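Local coordinates for Alpha/beta hydrolase family protein (PDB 3OOS) that is an alpha/beta-fold hydrolase that probably cleaves its substrate by way of an active-site nucleophile, its specificity being unassigned, at residues A[29-34]-A[197-202]; A[80-85]-A[106-111]; A[176-181]-A[229-234]. All blocks are in the same frame, centred on the assembly; numbering follows the deposited sequence. Where two conformers were deposited one is given.

Interaction 1. Residues A[29-34]-A[197-202]; sequences THLYSE and GNRLNY. With SO4 (sulfate ion), chain B.
Arg199, on the first turn of helix 197-207, binds the backbone of Leu31, while its neighbour Leu200 lies against the ring of Tyr32. The polar link is made by Arg199 NE, which donates to Leu31 O over 2.7 Å in a nearly straight bond (170° at the hydrogen). The oxygen lies in the guanidinium plane, though the donor approaches tilted by 35° from the carbonyl plane. A bend at the third torsion brings the edge of the guanidinium to Leu31 O, and Arg199 NH2 adds a weak bond of 3.3 Å to the same oxygen. Arg199 NH1 and NH2 also bind Lys58 O and Thr77 OG1, so one arginine suits a place where several chain segments must be joined.

The apolar part centres on Tyr32. Tyr32 CB packs 3.6 Å from Arg199 CB, and Leu200 CD1 sits over the middle of the ring, 3.7 Å from the centroid, in a CH-pi contact. His30 CE1 covers the opposite face near the rim. CG of Tyr32 lies between its own backbone N and carbonyl carbon (chi1 41°), which slots the ring between histidine and leucine.

Within the loop, Tyr32 N donates to His30 ND1 at 3.1 Å, which helps to orient the imidazole, though the N-H lies well outside the ring plane. His30 NE2 donates to sulfate O3 at 2.8 Å, and Tyr32 OH donates to sulfate O1 at 2.7 Å. Ser99 OG and Ala100 N also bind this sulfate, which probably comes from the crystallisation liquor.

The loop after strand 25-28 commonly borders the oxyanion hole in alpha/beta hydrolases. An anion held by Ser99, the probable nucleophile, and by N-H and O-H donors is consistent with a pocket for negatively charged oxygen; Tyr32 presents its hydroxyl there.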
loop_
_atom_site.group_PDB
_atom_site.type_symbol
_atom_site.label_atom_id
_atom_site.label_comp_id
_atom_site.label_asym_id
_atom_site.label_seq_id
_atom_site.Cartn_x
_atom_site.Cartn_y
_atom_site.Cartn_z
ATOM N N THR A 29 2.293 -3.418 4.711
ATOM C CA THR A 29 1.120 -4.158 4.260
ATOM C C THR A 29 0.342 -3.323 3.251
ATOM O O THR A 29 0.753 -2.212 2.910
ATOM C CB THR A 29 0.237 -4.661 5.450
ATOM O OG1 THR A 29 -0.656 -5.685 4.994
ATOM C CG2 THR A 29 -0.556 -3.530 6.088
ATOM N N HIS A 30 -0.758 -3.878 2.762
ATOM C CA HIS A 30 -1.626 -3.193 1.826
ATOM C C HIS A 30 -3.055 -3.388 2.307
ATOM O O HIS A 30 -3.325 -4.295 3.086
ATOM C CB HIS A 30 -1.449 -3.771 0.423
ATOM C CG HIS A 30 -2.187 -3.016 -0.632
ATOM N ND1 HIS A 30 -3.423 -3.405 -1.098
ATOM C CD2 HIS A 30 -1.874 -1.878 -1.295
ATOM C CE1 HIS A 30 -3.836 -2.544 -2.012
ATOM N NE2 HIS A 30 -2.913 -1.609 -2.150
ATOM N N LEU A 31 -3.965 -2.537 1.851
ATOM C CA LEU A 31 -5.338 -2.569 2.344
ATOM C C LEU A 31 -6.159 -3.763 1.848
ATOM O O LEU A 31 -7.099 -4.189 2.523
ATOM C CB LEU A 31 -6.054 -1.257 2.015
ATOM C CG LEU A 31 -7.356 -0.989 2.769
ATOM C CD1 LEU A 31 -7.137 -1.032 4.280
ATOM C CD2 LEU A 31 -7.915 0.348 2.339
ATOM N N TYR A 32 -5.817 -4.301 0.680
ATOM C CA TYR A 32 -6.588 -5.415 0.119
ATOM C C TYR A 32 -5.768 -6.355 -0.759
ATOM O O TYR A 32 -6.159 -6.677 -1.880
ATOM C CB TYR A 32 -7.852 -4.916 -0.612
ATOM C CG TYR A 32 -7.676 -3.673 -1.458
ATOM C CD1 TYR A 32 -7.092 -3.740 -2.723
ATOM C CD2 TYR A 32 -8.124 -2.433 -1.002
ATOM C CE1 TYR A 32 -6.940 -2.601 -3.503
ATOM C CE2 TYR A 32 -7.980 -1.285 -1.780
ATOM C CZ TYR A 32 -7.384 -1.378 -3.026
ATOM O OH TYR A 32 -7.232 -0.248 -3.801
ATOM N N SER A 33 -4.634 -6.800 -0.229
ATOM C CA SER A 33 -3.749 -7.726 -0.937
ATOM C C SER A 33 -3.275 -8.839 -0.018
ATOM O O SER A 33 -3.130 -8.642 1.189
ATOM C CB SER A 33 -2.524 -6.996 -1.490
ATOM O OG SER A 33 -2.894 -5.957 -2.369
ATOM N N GLU A 34 -3.021 -10.007 -0.597
ATOM C CA GLU A 34 -2.425 -11.103 0.161
ATOM C C GLU A 34 -1.083 -11.516 -0.422
ATOM O O GLU A 34 -0.916 -11.580 -1.636
ATOM C CB GLU A 34 -3.378 -12.297 0.277
ATOM C CG GLU A 34 -3.816 -12.918 -1.046
ATOM C CD GLU A 34 -4.902 -13.968 -0.876
ATOM O OE1 GLU A 34 -5.237 -14.329 0.273
ATOM O OE2 GLU A 34 -5.423 -14.438 -1.903
ATOM N N GLY A 197 -10.734 -9.912 -2.606
ATOM C CA GLY A 197 -12.068 -9.399 -2.924
ATOM C C GLY A 197 -12.859 -8.881 -1.738
ATOM O O GLY A 197 -13.446 -7.800 -1.810
ATOM N N ASN A 198 -12.871 -9.642 -0.645
ATOM C CA ASN A 198 -13.594 -9.238 0.562
ATOM C C ASN A 198 -13.155 -7.862 1.040
ATOM O O ASN A 198 -13.977 -7.035 1.433
ATOM C CB ASN A 198 -13.384 -10.253 1.696
ATOM C CG ASN A 198 -14.253 -11.495 1.556
ATOM O OD1 ASN A 198 -13.878 -12.576 2.023
ATOM N ND2 ASN A 198 -15.415 -11.350 0.926
ATOM N N ARG A 199 -11.848 -7.626 0.987
ATOM C CA ARG A 199 -11.257 -6.407 1.517
ATOM C C ARG A 199 -11.406 -5.232 0.542
ATOM O O ARG A 199 -11.648 -4.099 0.964
ATOM C CB ARG A 199 -9.791 -6.646 1.886
ATOM C CG ARG A 199 -9.580 -7.690 2.993
ATOM C CD ARG A 199 -8.152 -7.628 3.541
ATOM N NE ARG A 199 -7.887 -6.294 4.071
ATOM C CZ ARG A 199 -8.032 -5.938 5.345
ATOM N NH1 ARG A 199 -8.392 -6.829 6.263
ATOM N NH2 ARG A 199 -7.803 -4.680 5.696
ATOM N N LEU A 200 -11.268 -5.512 -0.752
ATOM C CA LEU A 200 -11.476 -4.497 -1.786
ATOM C C LEU A 200 -12.923 -4.015 -1.785
ATOM O O LEU A 200 -13.181 -2.807 -1.832
ATOM C CB LEU A 200 -11.096 -5.031 -3.171
ATOM C CG LEU A 200 -11.409 -4.112 -4.361
ATOM C CD1 LEU A 200 -10.584 -2.819 -4.306
ATOM C CD2 LEU A 200 -11.183 -4.840 -5.680
ATOM N N ASN A 201 -13.859 -4.963 -1.725
ATOM C CA ASN A 201 -15.279 -4.628 -1.647
ATOM C C ASN A 201 -15.582 -3.739 -0.456
ATOM O O ASN A 201 -16.296 -2.749 -0.587
ATOM C CB ASN A 201 -16.139 -5.890 -1.590
ATOM C CG ASN A 201 -16.211 -6.604 -2.919
ATOM O OD1 ASN A 201 -15.890 -6.035 -3.964
ATOM N ND2 ASN A 201 -16.641 -7.860 -2.889
ATOM N N TYR A 202 -15.024 -4.078 0.702
ATOM C CA TYR A 202 -15.241 -3.271 1.892
ATOM C C TYR A 202 -14.703 -1.851 1.709
ATOM O O TYR A 202 -15.371 -0.879 2.077
ATOM C CB TYR A 202 -14.643 -3.918 3.144
ATOM C CG TYR A 202 -15.001 -3.148 4.389
ATOM C CD1 TYR A 202 -16.181 -3.415 5.083
ATOM C CD2 TYR A 202 -14.183 -2.120 4.850
ATOM C CE1 TYR A 202 -16.522 -2.691 6.223
ATOM C CE2 TYR A 202 -14.518 -1.387 5.974
ATOM C CZ TYR A 202 -15.679 -1.680 6.659
ATOM O OH TYR A 202 -16.000 -0.950 7.778
HETATM S S SO4 B . -3.906 -0.181 -5.235
HETATM O O1 SO4 B . -5.282 -0.503 -5.599
HETATM O O2 SO4 B . -3.386 0.818 -6.158
HETATM O O3 SO4 B . -3.876 0.315 -3.865
HETATM O O4 SO4 B . -3.095 -1.395 -5.324
#

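Interaction 2. Residues A[80-85]-A[106-111]; sequences DLEAIR and LVYATE
Between helical segments 80-85 and 106-111 the nearest CA atoms, those of Leu81 and Tyr108, are 9.0 Å apart. Helices 74-87 and 100-112 precede and follow strand 93-98 of the alpha/beta hydrolase sheet. The second begins just past the probable nucleophile elbow, the tight strand-to-helix turn of this fold. Both segments are regular helix, as in the bond from Arg85 N to Leu81 O, and at this spacing long side chains must close the gap.

Tyr108 spans most of it. Its CG is swung well short of fully anti to the backbone N (chi1 -151°), and the ring reaches across to helix 74-87. Leu81 meets one flank of the ring: Leu81 CD1 lies 3.8 Å from Tyr108 CE2, and Leu81 CB is 3.9 Å from Tyr108 CE2. A leucine suits this spot because it also rests on Phe95 of strand 93-98, whose ring meets that of Tyr108. The apolar part of the contact is thereby pressed against the central sheet.

The phenol oxygen is satisfied in a largely buried setting. Tyr108 OH donates to Glu82 OE2 at 2.6 Å, using the anti lone pair of that oxygen, and accepts from Trp93 NE1. The carboxylate stands nearly upright to the ring, their planes 78° apart. A bend at the second torsion of Glu82 (chi2 -72°) turns its acid group to where it meets both Tyr108 OH and Arg85, three residues on, which grips it side-on with two nitrogens in a salt bridge. This positive partner probably helps keep the glutamate ionised, and Ser115 OG bonds to OE1 as well. Glu82 OE2 thus takes two donors: besides the tyrosine, Arg85 NE comes from above the carboxylate plane, 2.9 Å away.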
loop_
_atom_site.group_PDB
_atom_site.type_symbol
_atom_site.label_atom_id
_atom_site.label_comp_id
_atom_site.label_asym_id
_atom_site.label_seq_id
_atom_site.Cartn_x
_atom_site.Cartn_y
_atom_site.Cartn_z
ATOM N N ASP A 80 -5.272 -4.429 14.760
ATOM C CA ASP A 80 -4.627 -5.711 14.437
ATOM C C ASP A 80 -3.110 -5.560 14.333
ATOM O O ASP A 80 -2.362 -6.354 14.908
ATOM C CB ASP A 80 -5.181 -6.294 13.131
ATOM C CG ASP A 80 -6.582 -6.869 13.283
ATOM O OD1 ASP A 80 -7.102 -6.941 14.417
ATOM O OD2 ASP A 80 -7.162 -7.262 12.247
ATOM N N LEU A 81 -2.660 -4.536 13.608
ATOM C CA LEU A 81 -1.225 -4.278 13.467
ATOM C C LEU A 81 -0.573 -3.952 14.811
ATOM O O LEU A 81 0.555 -4.368 15.081
ATOM C CB LEU A 81 -0.958 -3.164 12.446
ATOM C CG LEU A 81 -1.314 -3.504 10.991
ATOM C CD1 LEU A 81 -1.162 -2.279 10.099
ATOM C CD2 LEU A 81 -0.482 -4.678 10.459
ATOM N N GLU A 82 -1.295 -3.213 15.647
ATOM C CA GLU A 82 -0.817 -2.890 16.987
ATOM C C GLU A 82 -0.678 -4.141 17.857
ATOM O O GLU A 82 0.284 -4.270 18.621
ATOM C CB GLU A 82 -1.732 -1.849 17.637
ATOM C CG GLU A 82 -1.474 -0.438 17.133
ATOM C CD GLU A 82 -0.169 0.131 17.657
ATOM O OE1 GLU A 82 -0.175 0.694 18.774
ATOM O OE2 GLU A 82 0.862 0.008 16.957
ATOM N N ALA A 83 -1.624 -5.069 17.718
ATOM C CA ALA A 83 -1.569 -6.339 18.439
ATOM C C ALA A 83 -0.375 -7.182 17.990
ATOM O O ALA A 83 0.266 -7.837 18.812
ATOM C CB ALA A 83 -2.881 -7.115 18.274
ATOM N N ILE A 84 -0.076 -7.154 16.691
ATOM C CA ILE A 84 1.096 -7.856 16.157
ATOM C C ILE A 84 2.368 -7.230 16.724
ATOM O O ILE A 84 3.249 -7.939 17.219
ATOM C CB ILE A 84 1.111 -7.855 14.610
ATOM C CG1 ILE A 84 -0.066 -8.688 14.083
ATOM C CG2 ILE A 84 2.453 -8.378 14.066
ATOM C CD1 ILE A 84 -0.329 -8.540 12.594
ATOM N N ARG A 85 2.448 -5.902 16.665
ATOM C CA ARG A 85 3.581 -5.172 17.241
ATOM C C ARG A 85 3.824 -5.552 18.710
ATOM O O ARG A 85 4.959 -5.853 19.098
ATOM C CB ARG A 85 3.388 -3.656 17.092
ATOM C CG ARG A 85 4.598 -2.845 17.567
ATOM C CD ARG A 85 4.299 -1.343 17.720
ATOM N NE ARG A 85 3.071 -1.051 18.471
ATOM C CZ ARG A 85 2.904 -1.246 19.780
ATOM N NH1 ARG A 85 3.879 -1.757 20.528
ATOM N NH2 ARG A 85 1.745 -0.934 20.348
ATOM N N LEU A 106 -1.491 6.573 6.654
ATOM C CA LEU A 106 -1.984 7.833 7.201
ATOM C C LEU A 106 -2.925 7.593 8.375
ATOM O O LEU A 106 -2.863 8.308 9.372
ATOM C CB LEU A 106 -2.659 8.680 6.116
ATOM C CG LEU A 106 -1.743 9.124 4.964
ATOM C CD1 LEU A 106 -2.555 9.800 3.863
ATOM C CD2 LEU A 106 -0.603 10.046 5.435
ATOM N N VAL A 107 -3.778 6.580 8.260
ATOM C CA VAL A 107 -4.670 6.212 9.360
ATOM C C VAL A 107 -3.887 5.637 10.550
ATOM O O VAL A 107 -4.220 5.922 11.695
ATOM C CB VAL A 107 -5.820 5.280 8.889
ATOM C CG1 VAL A 107 -6.705 4.857 10.063
ATOM C CG2 VAL A 107 -6.662 5.996 7.834
ATOM N N TYR A 108 -2.832 4.862 10.291
ATOM C CA TYR A 108 -1.960 4.406 11.385
ATOM C C TYR A 108 -1.431 5.614 12.165
ATOM O O TYR A 108 -1.459 5.634 13.404
ATOM C CB TYR A 108 -0.796 3.554 10.855
ATOM C CG TYR A 108 -0.267 2.491 11.815
ATOM C CD1 TYR A 108 -0.250 2.694 13.201
ATOM C CD2 TYR A 108 0.238 1.287 11.325
ATOM C CE1 TYR A 108 0.244 1.713 14.072
ATOM C CE2 TYR A 108 0.736 0.308 12.179
ATOM C CZ TYR A 108 0.736 0.522 13.546
ATOM O OH TYR A 108 1.232 -0.465 14.376
ATOM N N ALA A 109 -0.976 6.629 11.432
ATOM C CA ALA A 109 -0.448 7.844 12.052
ATOM C C ALA A 109 -1.515 8.603 12.848
ATOM O O ALA A 109 -1.260 9.054 13.966
ATOM C CB ALA A 109 0.192 8.739 11.002
ATOM N N THR A 110 -2.715 8.735 12.295
ATOM C CA THR A 110 -3.749 9.511 12.983
ATOM C C THR A 110 -4.323 8.790 14.212
ATOM O O THR A 110 -4.719 9.434 15.185
ATOM C CB THR A 110 -4.881 9.966 12.038
ATOM O OG1 THR A 110 -5.529 8.822 11.471
ATOM C CG2 THR A 110 -4.328 10.858 10.919
ATOM N N GLU A 111 -4.366 7.462 14.164
ATOM C CA GLU A 111 -4.893 6.681 15.281
ATOM C C GLU A 111 -3.832 6.426 16.346
ATOM O O GLU A 111 -4.110 6.535 17.543
ATOM C CB GLU A 111 -5.457 5.343 14.794
ATOM C CG GLU A 111 -6.723 5.460 13.961
ATOM C CD GLU A 111 -7.983 5.534 14.805
ATOM O OE1 GLU A 111 -8.216 4.617 15.622
ATOM O OE2 GLU A 111 -8.751 6.504 14.636
#

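Interaction 3. Residues A[176-181]-A[229-234]; sequences SFYSEE and GKHDVQ
Ser176 and Gln234 form the buried half of this contact, Tyr178 and His231 its outer half. The second segment is the loop after strand 224-229: a type I turn from Gly229 to Asp232 followed by an Asx turn, in which Asp232 OD1 accepts from Gln234 N. In the alpha/beta hydrolase fold the acid of the catalytic triad commonly sits here, and the bond of Asp232 OD1 with His260 ND1 is consistent with that role.

On the inner, polar side, Ser176 OG and Gln234 NE2 stand 4.1 Å apart and are joined through a water. The water donates to Ser176 OG and accepts from Gln234 NE2, each at 2.7 Å. A small hydroxyl and a long amide suit such a bridge, and both have further partners: Ser176 OG bonds to Trp172 O, and Gln234 OE1 to Tyr138 OH. An extended chain beyond CG carries the glutamine amide to the water.

On the more exposed side the rings of Tyr178 and His231 touch directly but overlap little. They run nearly parallel, planes 20° apart, yet are slid so far that their centroids lie 5.4 Å apart. Lys230 CG lies over one face of the imidazole, and His231 NE2 bonds weakly to Glu256 O. The two rings come nearest where Tyr178 CD1 lies 3.7 Å from His231 CD2.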
loop_
_atom_site.group_PDB
_atom_site.type_symbol
_atom_site.label_atom_id
_atom_site.label_comp_id
_atom_site.label_asym_id
_atom_site.label_seq_id
_atom_site.Cartn_x
_atom_site.Cartn_y
_atom_site.Cartn_z
ATOM N N SER A 176 -0.048 1.381 -15.881
ATOM C CA SER A 176 0.532 1.678 -14.567
ATOM C C SER A 176 2.047 1.852 -14.574
ATOM O O SER A 176 2.645 2.137 -13.530
ATOM C CB SER A 176 0.172 0.556 -13.590
ATOM O OG SER A 176 -1.226 0.392 -13.516
ATOM N N PHE A 177 2.658 1.669 -15.743
ATOM C CA PHE A 177 4.107 1.781 -15.919
ATOM C C PHE A 177 4.451 2.812 -16.980
ATOM O O PHE A 177 3.888 2.798 -18.076
ATOM C CB PHE A 177 4.704 0.433 -16.342
ATOM C CG PHE A 177 5.032 -0.476 -15.194
ATOM C CD1 PHE A 177 6.347 -0.618 -14.765
ATOM C CD2 PHE A 177 4.030 -1.196 -14.545
ATOM C CE1 PHE A 177 6.664 -1.464 -13.702
ATOM C CE2 PHE A 177 4.335 -2.041 -13.480
ATOM C CZ PHE A 177 5.654 -2.175 -13.057
ATOM N N TYR A 178 5.396 3.687 -16.653
ATOM C CA TYR A 178 5.886 4.694 -17.586
ATOM C C TYR A 178 6.586 4.041 -18.779
ATOM O O TYR A 178 6.383 4.449 -19.925
ATOM C CB TYR A 178 6.826 5.656 -16.847
ATOM C CG TYR A 178 7.637 6.574 -17.730
ATOM C CD1 TYR A 178 7.115 7.782 -18.176
ATOM C CD2 TYR A 178 8.937 6.236 -18.105
ATOM C CE1 TYR A 178 7.867 8.633 -18.987
ATOM C CE2 TYR A 178 9.692 7.070 -18.911
ATOM C CZ TYR A 178 9.153 8.264 -19.349
ATOM O OH TYR A 178 9.909 9.086 -20.149
ATOM N N SER A 179 7.390 3.018 -18.494
ATOM C CA SER A 179 8.206 2.345 -19.502
ATOM C C SER A 179 7.829 0.874 -19.644
ATOM O O SER A 179 7.788 0.134 -18.659
ATOM C CB SER A 179 9.693 2.480 -19.149
ATOM O OG SER A 179 10.487 1.546 -19.864
ATOM N N GLU A 180 7.558 0.454 -20.877
ATOM C CA GLU A 180 7.248 -0.948 -21.153
ATOM C C GLU A 180 8.418 -1.857 -20.799
ATOM O O GLU A 180 8.214 -2.966 -20.306
ATOM C CB GLU A 180 6.823 -1.141 -22.613
ATOM C CG GLU A 180 5.537 -0.393 -22.959
ATOM C CD GLU A 180 4.865 -0.869 -24.238
ATOM O OE1 GLU A 180 5.418 -1.740 -24.943
ATOM O OE2 GLU A 180 3.768 -0.360 -24.538
ATOM N N GLU A 181 9.635 -1.364 -21.032
ATOM C CA GLU A 181 10.862 -2.082 -20.688
ATOM C C GLU A 181 10.958 -2.335 -19.179
ATOM O O GLU A 181 11.306 -3.441 -18.757
ATOM C CB GLU A 181 12.086 -1.306 -21.189
ATOM C CG GLU A 181 13.428 -2.001 -20.976
ATOM C CD GLU A 181 14.590 -1.185 -21.521
ATOM O OE1 GLU A 181 14.543 -0.783 -22.704
ATOM O OE2 GLU A 181 15.553 -0.941 -20.765
ATOM N N GLY A 229 5.054 8.781 -8.079
ATOM C CA GLY A 229 5.440 8.901 -9.482
ATOM C C GLY A 229 4.761 10.111 -10.094
ATOM O O GLY A 229 3.566 10.338 -9.877
ATOM N N LYS A 230 5.532 10.886 -10.855
ATOM C CA LYS A 230 5.021 12.081 -11.527
ATOM C C LYS A 230 3.787 11.763 -12.370
ATOM O O LYS A 230 2.834 12.553 -12.424
ATOM C CB LYS A 230 6.115 12.696 -12.405
ATOM C CG LYS A 230 5.677 13.912 -13.210
ATOM C CD LYS A 230 6.767 14.365 -14.164
ATOM C CE LYS A 230 6.378 15.651 -14.858
ATOM N NZ LYS A 230 7.534 16.273 -15.559
ATOM N N HIS A 231 3.805 10.598 -13.012
ATOM C CA HIS A 231 2.773 10.225 -13.974
ATOM C C HIS A 231 1.695 9.283 -13.432
ATOM O O HIS A 231 0.937 8.699 -14.210
ATOM C CB HIS A 231 3.428 9.615 -15.217
ATOM C CG HIS A 231 4.519 10.456 -15.800
ATOM N ND1 HIS A 231 4.268 11.585 -16.549
ATOM C CD2 HIS A 231 5.867 10.332 -15.745
ATOM C CE1 HIS A 231 5.415 12.122 -16.931
ATOM N NE2 HIS A 231 6.400 11.379 -16.457
ATOM N N ASP A 232 1.621 9.146 -12.109
ATOM C CA ASP A 232 0.610 8.291 -11.480
ATOM C C ASP A 232 -0.799 8.741 -11.881
ATOM O O ASP A 232 -1.141 9.917 -11.747
ATOM C CB ASP A 232 0.771 8.315 -9.954
ATOM C CG ASP A 232 0.195 7.078 -9.276
ATOM O OD1 ASP A 232 -0.676 6.394 -9.859
ATOM O OD2 ASP A 232 0.614 6.798 -8.134
ATOM N N VAL A 233 -1.597 7.805 -12.390
ATOM C CA VAL A 233 -2.969 8.106 -12.821
ATOM C C VAL A 233 -4.039 7.581 -11.858
ATOM O O VAL A 233 -5.232 7.672 -12.146
ATOM C CB VAL A 233 -3.262 7.617 -14.276
ATOM C CG1 VAL A 233 -2.355 8.328 -15.268
ATOM C CG2 VAL A 233 -3.120 6.104 -14.394
ATOM N N GLN A 234 -3.618 7.028 -10.725
ATOM C CA GLN A 234 -4.577 6.548 -9.731
ATOM C C GLN A 234 -4.842 7.634 -8.690
ATOM O O GLN A 234 -5.909 8.249 -8.705
ATOM C CB GLN A 234 -4.132 5.213 -9.125
ATOM C CG GLN A 234 -4.260 4.060 -10.123
ATOM C CD GLN A 234 -3.836 2.722 -9.556
ATOM O OE1 GLN A 234 -4.358 2.264 -8.539
ATOM N NE2 GLN A 234 -2.891 2.080 -10.223
HETATM O O HOH W 1 -2.028 2.832 -12.634
#

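How the interactions relate
Interactions 1 and 2 share packing: Thr29 CG2 rests 4.2 Å from Leu81 CD1, although the centres of the two contacts are about 16 Å apart. Interaction 3 stands farther off, its centre about 22 Å from that of interaction 1 and about 29 Å from that of interaction 2, on the opposite side of the chain's centre from the latter. Interactions 1 and 3 approach to about 6 Å between nearest atoms, and the sulfate lies beside both: it is bound by the 29-34 loop, and the Gln234 side chain comes within about 3 Å. They thus line the probable active site from two directions, whereas interaction 2 packs helices behind it, including the one that follows Ser99.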